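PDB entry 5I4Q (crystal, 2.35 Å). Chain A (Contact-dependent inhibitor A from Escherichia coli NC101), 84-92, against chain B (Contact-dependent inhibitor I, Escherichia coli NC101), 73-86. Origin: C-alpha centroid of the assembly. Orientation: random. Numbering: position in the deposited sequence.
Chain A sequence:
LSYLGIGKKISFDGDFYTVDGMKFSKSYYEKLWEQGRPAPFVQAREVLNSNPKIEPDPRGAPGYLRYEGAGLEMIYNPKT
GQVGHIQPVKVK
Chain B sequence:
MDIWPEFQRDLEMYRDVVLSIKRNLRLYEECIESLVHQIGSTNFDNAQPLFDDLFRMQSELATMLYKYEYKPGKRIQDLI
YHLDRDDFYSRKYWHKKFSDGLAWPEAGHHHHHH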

ATOM      1  N   GLY A  84      13.544  -1.391  30.904  1.00 50.18           N
ATOM      2  CA  GLY A  84      12.506  -2.448  30.950  1.00 51.86           C
ATOM      3  C   GLY A  84      11.520  -2.379  29.780  1.00 50.35           C
ATOM      4  O   GLY A  84      10.911  -3.386  29.392  1.00 50.15           O
ATOM      5  N   HIS A  85      11.351  -1.166  29.256  1.00 48.74           N
ATOM      6  CA  HIS A  85      10.476  -0.908  28.142  1.00 48.67           C
ATOM      7  C   HIS A  85      10.783   0.447  27.490  1.00 48.60           C
ATOM      8  O   HIS A  85      11.001   1.430  28.177  1.00 48.29           O
ATOM      9  CB  HIS A  85       9.042  -0.928  28.602  1.00 50.04           C
ATOM     10  CG  HIS A  85       8.061  -0.719  27.497  1.00 51.77           C
ATOM     11  ND1 HIS A  85       7.335   0.443  27.353  1.00 51.25           N
ATOM     12  CD2 HIS A  85       7.672  -1.542  26.491  1.00 53.71           C
ATOM     13  CE1 HIS A  85       6.556   0.337  26.292  1.00 53.21           C
ATOM     14  NE2 HIS A  85       6.743  -0.860  25.756  1.00 54.22           N
ATOM     15  N   ILE A  86      10.762   0.474  26.161  1.00 44.49           N
ATOM     16  CA  ILE A  86      10.979   1.666  25.394  1.00 43.88           C
ATOM     17  C   ILE A  86      10.124   1.570  24.097  1.00 44.75           C
ATOM     18  O   ILE A  86      10.072   0.533  23.477  1.00 43.63           O
ATOM     19  CB  ILE A  86      12.473   1.837  25.081  1.00 42.84           C
ATOM     20  CG1 ILE A  86      12.740   3.135  24.337  1.00 42.46           C
ATOM     21  CG2 ILE A  86      13.000   0.661  24.314  1.00 43.49           C
ATOM     22  CD1 ILE A  86      14.154   3.673  24.544  1.00 43.18           C
ATOM     23  N   GLN A  87       9.426   2.656  23.755  1.00 43.93           N
ATOM     24  CA  GLN A  87       8.611   2.763  22.536  1.00 43.37           C
ATOM     25  C   GLN A  87       8.426   4.241  22.158  1.00 42.41           C
ATOM     26  O   GLN A  87       8.647   5.127  23.021  1.00 38.95           O
ATOM     27  CB  GLN A  87       7.255   2.109  22.735  1.00 43.03           C
ATOM     28  CG  GLN A  87       6.261   2.900  23.548  1.00 46.01           C
ATOM     29  CD  GLN A  87       4.826   2.332  23.456  1.00 47.75           C
ATOM     30  OE1 GLN A  87       4.327   1.949  22.382  1.00 50.91           O
ATOM     31  NE2 GLN A  87       4.164   2.342  24.552  1.00 46.43           N
ATOM     32  N   PRO A  88       8.017   4.519  20.895  1.00 41.61           N
ATOM     33  CA  PRO A  88       7.737   5.925  20.511  1.00 45.80           C
ATOM     34  C   PRO A  88       6.566   6.496  21.290  1.00 45.79           C
ATOM     35  O   PRO A  88       5.739   5.743  21.777  1.00 52.88           O
ATOM     36  CB  PRO A  88       7.458   5.825  18.989  1.00 45.82           C
ATOM     37  CG  PRO A  88       8.200   4.578  18.567  1.00 43.99           C
ATOM     38  CD  PRO A  88       7.936   3.641  19.719  1.00 43.51           C
ATOM     39  N   VAL A  89       6.506   7.792  21.487  1.00 47.84           N
ATOM     40  CA  VAL A  89       5.366   8.350  22.233  1.00 52.60           C
ATOM     41  C   VAL A  89       4.080   8.158  21.458  1.00 54.81           C
ATOM     42  O   VAL A  89       4.109   7.955  20.248  1.00 56.16           O
ATOM     43  CB  VAL A  89       5.532   9.846  22.552  1.00 57.63           C
ATOM     44  CG1 VAL A  89       6.717  10.053  23.490  1.00 58.59           C
ATOM     45  CG2 VAL A  89       5.683  10.694  21.277  1.00 59.05           C
ATOM     46  N   LYS A  90       2.958   8.266  22.149  1.00 59.20           N
ATOM     47  CA  LYS A  90       1.659   8.188  21.520  1.00 64.63           C
ATOM     48  C   LYS A  90       1.540   9.252  20.435  1.00 65.95           C
ATOM     49  O   LYS A  90       1.920  10.394  20.627  1.00 66.03           O
ATOM     50  CB  LYS A  90       0.547   8.324  22.567  1.00 71.70           C
ATOM     51  CG  LYS A  90      -0.831   7.965  22.036  1.00 76.72           C
ATOM     52  CD  LYS A  90      -1.925   8.370  22.997  1.00 80.68           C
ATOM     53  CE  LYS A  90      -3.274   8.033  22.409  1.00 86.73           C
ATOM     54  NZ  LYS A  90      -4.320   8.343  23.407  1.00 97.45           N
ATOM     55  N   VAL A  91       1.072   8.841  19.269  1.00 72.05           N
ATOM     56  CA  VAL A  91       0.792   9.764  18.188  1.00 80.63           C
ATOM     57  C   VAL A  91      -0.548  10.441  18.480  1.00 90.99           C
ATOM     58  O   VAL A  91      -1.516   9.767  18.852  1.00 95.93           O
ATOM     59  CB  VAL A  91       0.729   9.017  16.840  1.00 80.09           C
ATOM     60  CG1 VAL A  91       0.200   9.937  15.741  1.00 84.29           C
ATOM     61  CG2 VAL A  91       2.105   8.459  16.474  1.00 74.48           C
ATOM     62  N   LYS A  92      -0.611  11.763  18.335  1.00102.55           N
ATOM     63  CA  LYS A  92      -1.899  12.461  18.415  1.00113.71           C
ATOM     64  C   LYS A  92      -2.693  12.214  17.118  1.00114.85           C
ATOM     65  O   LYS A  92      -3.914  12.066  17.122  1.00109.99           O
ATOM     66  CB  LYS A  92      -1.704  13.959  18.666  1.00119.93           C
ATOM     67  CG  LYS A  92      -3.002  14.697  18.992  1.00130.64           C
ATOM     68  CD  LYS A  92      -2.896  16.206  18.767  1.00136.66           C
ATOM     69  CE  LYS A  92      -4.251  16.829  18.446  1.00140.56           C
ATOM     70  NZ  LYS A  92      -5.224  16.720  19.571  1.00142.99           N
ATOM     71  OXT LYS A  92      -2.132  12.131  16.021  1.00118.70           O
TER
ATOM     72  N   GLY B  73      -5.717   2.213  11.146  1.00 52.30           N
ATOM     73  CA  GLY B  73      -6.663   3.166  11.735  1.00 55.40           C
ATOM     74  C   GLY B  73      -6.321   3.530  13.173  1.00 59.02           C
ATOM     75  O   GLY B  73      -5.752   2.741  13.882  1.00 56.67           O
ATOM     76  N   LYS B  74      -6.697   4.736  13.592  1.00 67.72           N
ATOM     77  CA  LYS B  74      -6.448   5.280  14.941  1.00 70.78           C
ATOM     78  C   LYS B  74      -6.692   4.293  16.072  1.00 65.55           C
ATOM     79  O   LYS B  74      -5.922   4.229  17.012  1.00 64.81           O
ATOM     80  CB  LYS B  74      -7.326   6.519  15.157  1.00 82.70           C
ATOM     81  CG  LYS B  74      -7.138   7.256  16.484  1.00 94.56           C
ATOM     82  CD  LYS B  74      -5.914   8.176  16.509  1.00102.22           C
ATOM     83  CE  LYS B  74      -5.592   8.672  17.929  1.00106.34           C
ATOM     84  NZ  LYS B  74      -6.612   9.596  18.510  1.00108.13           N
ATOM     85  N   ARG B  75      -7.757   3.527  15.975  1.00 60.87           N
ATOM     86  CA  ARG B  75      -8.066   2.547  16.982  1.00 61.12           C
ATOM     87  C   ARG B  75      -6.958   1.537  17.228  1.00 55.83           C
ATOM     88  O   ARG B  75      -6.547   1.304  18.386  1.00 49.34           O
ATOM     89  CB  ARG B  75      -9.360   1.816  16.626  1.00 66.19           C
ATOM     90  CG  ARG B  75     -10.198   1.508  17.847  1.00 70.52           C
ATOM     91  CD  ARG B  75     -11.598   1.065  17.469  1.00 72.61           C
ATOM     92  NE  ARG B  75     -12.310   0.718  18.694  1.00 75.39           N
ATOM     93  CZ  ARG B  75     -12.741  -0.494  19.026  1.00 76.54           C
ATOM     94  NH1 ARG B  75     -12.585  -1.529  18.208  1.00 79.21           N
ATOM     95  NH2 ARG B  75     -13.359  -0.663  20.186  1.00 79.53           N
ATOM     96  N   ILE B  76      -6.519   0.913  16.141  1.00 52.10           N
ATOM     97  CA  ILE B  76      -5.401  -0.023  16.168  1.00 49.64           C
ATOM     98  C   ILE B  76      -4.074   0.694  16.541  1.00 45.20           C
ATOM     99  O   ILE B  76      -3.297   0.138  17.258  1.00 43.55           O
ATOM    100  CB  ILE B  76      -5.245  -0.695  14.801  1.00 52.09           C
ATOM    101  CG1 ILE B  76      -6.501  -1.497  14.446  1.00 57.90           C
ATOM    102  CG2 ILE B  76      -3.994  -1.562  14.737  1.00 47.89           C
ATOM    103  CD1 ILE B  76      -6.566  -2.832  15.161  1.00 60.52           C
ATOM    104  N   GLN B  77      -3.830   1.909  16.078  1.00 43.92           N
ATOM    105  CA  GLN B  77      -2.662   2.681  16.520  1.00 46.83           C
ATOM    106  C   GLN B  77      -2.629   2.919  18.021  1.00 47.06           C
ATOM    107  O   GLN B  77      -1.607   2.753  18.649  1.00 46.04           O
ATOM    108  CB  GLN B  77      -2.568   4.022  15.842  1.00 52.24           C
ATOM    109  CG  GLN B  77      -1.491   4.129  14.787  1.00 60.33           C
ATOM    110  CD  GLN B  77      -1.680   5.370  13.912  1.00 70.67           C
ATOM    111  OE1 GLN B  77      -2.614   5.442  13.096  1.00 77.58           O
ATOM    112  NE2 GLN B  77      -0.803   6.345  14.073  1.00 75.48           N
ATOM    113  N   ASP B  78      -3.753   3.306  18.592  1.00 49.66           N
ATOM    114  CA  ASP B  78      -3.869   3.464  20.028  1.00 51.31           C
ATOM    115  C   ASP B  78      -3.656   2.165  20.743  1.00 46.66           C
ATOM    116  O   ASP B  78      -2.934   2.133  21.740  1.00 45.27           O
ATOM    117  CB  ASP B  78      -5.223   4.039  20.419  1.00 57.24           C
ATOM    118  CG  ASP B  78      -5.374   5.495  20.008  1.00 63.28           C
ATOM    119  OD1 ASP B  78      -4.350   6.201  19.748  1.00 66.23           O
ATOM    120  OD2 ASP B  78      -6.531   5.941  19.927  1.00 72.56           O
ATOM    121  N   LEU B  79      -4.224   1.097  20.223  1.00 43.14           N
ATOM    122  CA  LEU B  79      -3.981  -0.200  20.790  1.00 44.97           C
ATOM    123  C   LEU B  79      -2.502  -0.600  20.789  1.00 43.47           C
ATOM    124  O   LEU B  79      -1.997  -1.128  21.798  1.00 44.28           O
ATOM    125  CB  LEU B  79      -4.764  -1.283  20.062  1.00 49.34           C
ATOM    126  CG  LEU B  79      -4.426  -2.634  20.713  1.00 54.66           C
ATOM    127  CD1 LEU B  79      -5.697  -3.380  21.082  1.00 59.72           C
ATOM    128  CD2 LEU B  79      -3.443  -3.485  19.909  1.00 54.34           C
ATOM    129  N   ILE B  80      -1.817  -0.389  19.664  1.00 40.81           N
ATOM    130  CA  ILE B  80      -0.390  -0.711  19.569  1.00 38.97           C
ATOM    131  C   ILE B  80       0.442   0.044  20.624  1.00 39.58           C
ATOM    132  O   ILE B  80       1.345  -0.517  21.248  1.00 39.88           O
ATOM    133  CB  ILE B  80       0.163  -0.425  18.186  1.00 38.41           C
ATOM    134  CG1 ILE B  80      -0.392  -1.424  17.139  1.00 37.26           C
ATOM    135  CG2 ILE B  80       1.680  -0.467  18.200  1.00 36.50           C
ATOM    136  CD1 ILE B  80       0.040  -1.053  15.739  1.00 36.24           C
ATOM    137  N   TYR B  81       0.121   1.302  20.841  1.00 40.06           N
ATOM    138  CA  TYR B  81       0.783   2.063  21.901  1.00 40.67           C
ATOM    139  C   TYR B  81       0.434   1.526  23.301  1.00 39.20           C
ATOM    140  O   TYR B  81       1.285   1.075  24.076  1.00 38.81           O
ATOM    141  CB  TYR B  81       0.421   3.551  21.774  1.00 42.03           C
ATOM    142  CG  TYR B  81       0.877   4.325  22.965  1.00 43.32           C
ATOM    143  CD1 TYR B  81       2.223   4.744  23.094  1.00 44.20           C
ATOM    144  CD2 TYR B  81      -0.000   4.604  24.007  1.00 45.20           C
ATOM    145  CE1 TYR B  81       2.659   5.409  24.229  1.00 44.94           C
ATOM    146  CE2 TYR B  81       0.432   5.283  25.133  1.00 45.62           C
ATOM    147  CZ  TYR B  81       1.752   5.682  25.230  1.00 46.45           C
ATOM    148  OH  TYR B  81       2.151   6.313  26.363  1.00 53.25           O
ATOM    149  N   HIS B  82      -0.825   1.572  23.656  1.00 40.35           N
ATOM    150  CA  HIS B  82      -1.222   1.210  25.044  1.00 42.92           C
ATOM    151  C   HIS B  82      -0.832  -0.191  25.508  1.00 42.41           C
ATOM    152  O   HIS B  82      -0.542  -0.379  26.684  1.00 46.73           O
ATOM    153  CB  HIS B  82      -2.711   1.361  25.207  1.00 44.62           C
ATOM    154  CG  HIS B  82      -3.180   2.776  25.097  1.00 48.10           C
ATOM    155  ND1 HIS B  82      -2.867   3.730  26.041  1.00 51.61           N
ATOM    156  CD2 HIS B  82      -4.005   3.378  24.212  1.00 48.27           C
ATOM    157  CE1 HIS B  82      -3.436   4.874  25.707  1.00 52.13           C
ATOM    158  NE2 HIS B  82      -4.139   4.683  24.607  1.00 51.98           N
ATOM    159  N   LEU B  83      -0.814  -1.165  24.598  1.00 40.32           N
ATOM    160  CA  LEU B  83      -0.541  -2.558  24.952  1.00 40.75           C
ATOM    161  C   LEU B  83       0.860  -3.035  24.642  1.00 40.74           C
ATOM    162  O   LEU B  83       1.140  -4.223  24.716  1.00 43.50           O
ATOM    163  CB  LEU B  83      -1.537  -3.461  24.253  1.00 41.76           C
ATOM    164  CG  LEU B  83      -2.990  -3.447  24.797  1.00 44.55           C
ATOM    165  CD1 LEU B  83      -3.741  -4.688  24.331  1.00 46.15           C
ATOM    166  CD2 LEU B  83      -3.074  -3.426  26.289  1.00 45.29           C
ATOM    167  N   ASP B  84       1.754  -2.126  24.307  1.00 39.74           N
ATOM    168  CA  ASP B  84       3.129  -2.483  23.978  1.00 39.00           C
ATOM    169  C   ASP B  84       3.871  -3.074  25.156  1.00 39.16           C
ATOM    170  O   ASP B  84       4.525  -4.081  25.046  1.00 41.21           O
ATOM    171  CB  ASP B  84       3.911  -1.244  23.487  1.00 38.01           C
ATOM    172  CG  ASP B  84       5.184  -1.627  22.798  1.00 37.37           C
ATOM    173  OD1 ASP B  84       5.101  -2.248  21.719  1.00 39.03           O
ATOM    174  OD2 ASP B  84       6.262  -1.427  23.347  1.00 36.62           O
ATOM    175  N   ARG B  85       3.747  -2.442  26.302  1.00 39.95           N
ATOM    176  CA  ARG B  85       4.426  -2.902  27.475  1.00 39.39           C
ATOM    177  C   ARG B  85       3.689  -4.119  28.074  1.00 39.06           C
ATOM    178  O   ARG B  85       2.527  -4.025  28.427  1.00 38.46           O
ATOM    179  CB  ARG B  85       4.470  -1.757  28.478  1.00 40.50           C
ATOM    180  CG  ARG B  85       5.232  -2.128  29.749  1.00 41.71           C
ATOM    181  CD  ARG B  85       5.275  -0.990  30.778  1.00 45.07           C
ATOM    182  NE  ARG B  85       5.842  -1.453  32.075  1.00 44.89           N
ATOM    183  CZ  ARG B  85       5.943  -0.706  33.154  1.00 43.51           C
ATOM    184  NH1 ARG B  85       5.442   0.524  33.139  1.00 43.02           N
ATOM    185  NH2 ARG B  85       6.467  -1.230  34.264  1.00 48.31           N
ATOM    186  N   ASP B  86       4.417  -5.220  28.213  1.00 39.19           N
ATOM    187  CA  ASP B  86       3.926  -6.490  28.639  1.00 41.91           C
ATOM    188  C   ASP B  86       4.768  -6.981  29.801  1.00 44.04           C
ATOM    189  O   ASP B  86       5.842  -7.519  29.611  1.00 41.77           O
ATOM    190  CB  ASP B  86       4.006  -7.465  27.449  1.00 46.63           C
ATOM    191  CG  ASP B  86       3.692  -8.943  27.820  1.00 49.25           C
ATOM    192  OD1 ASP B  86       3.144  -9.224  28.916  1.00 52.02           O
ATOM    193  OD2 ASP B  86       4.005  -9.821  26.981  1.00 49.04           O
TER
HETATM  194  O   HOH W   1       8.507  -2.584  23.250  1.00 38.64           O

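The C-terminal strand of chain A runs nearly antiparallel to the helix of chain B, at 156°; their axes approach to 9.9 Å, and side chains make most of the contact across the gap. Strand alternation sets the pattern: A:His85 and A:Gln87 point toward chain B, while A:Ile86 between them points away and contributes almost nothing to the contact.

A:His85 is the polar anchor. Its t chi1 extends the imidazole from the strand, and chi2 of -108° places NE2 so that it donates to B:Asp84 OD2 at 2.5 Å, with the carboxylate oxygen near the ring plane, where the nitrogen's hydrogen lies. One ring face is packed as well: B:Arg85 CB sits 3.6 Å from the centroid of the A:His85 ring, only 5° off its normal. Consecutive residues of chain B thus serve the edge and a face of the same imidazole. B:Arg85 does this with the root of its side chain; its all-t chain carries the guanidinium away from chain A. B:Asp84 reaches out with chi1 t, and a water donating to its OD2 at 2.5 Å also donates weakly to A:Ile86 O at 3.5 Å, so the outward-facing residue still takes part through its backbone.

A:Gln87 reads the end of the helix. Its p chi1 and t chi2 lead the amide across to the last turn, where NE2 donates to B:Tyr81 O at 3.2 Å with a nearly straight angle of 164°. B:Tyr81 O also accepts from B:Asp84 N at 3.2 Å, so one backbone oxygen serves both the turn that leaves the helix and the partner chain.

Past A:Pro88 the chain leaves the strand, and A:Lys90 takes over. B:Tyr81, with chi1 t, points toward chain A and offers a ring face to the lysine's root: A:Lys90 CB lies 3.7 Å from the B:Tyr81 ring centroid, 2° off the normal. All four lysine chi angles are t, and this full extension carries the amine past the ring toward B:Asp78 and B:His82. The electrostatics there are loose: A:Lys90 NZ stands 4.2 Å from B:Asp78 OD1, beyond a salt bridge, although A:Lys90 CE comes within 3.4 Å of that same OD1.

Toward the chain terminus the contact thins to A:Val91 CG1 against B:Gln77 NE2 at 4.1 Å and the poorly ordered A:Lys92. The rule is economical: aim a ring's polar edge or a chain's polar end at a specific partner, and cover an aromatic face with the CB of a long side chain.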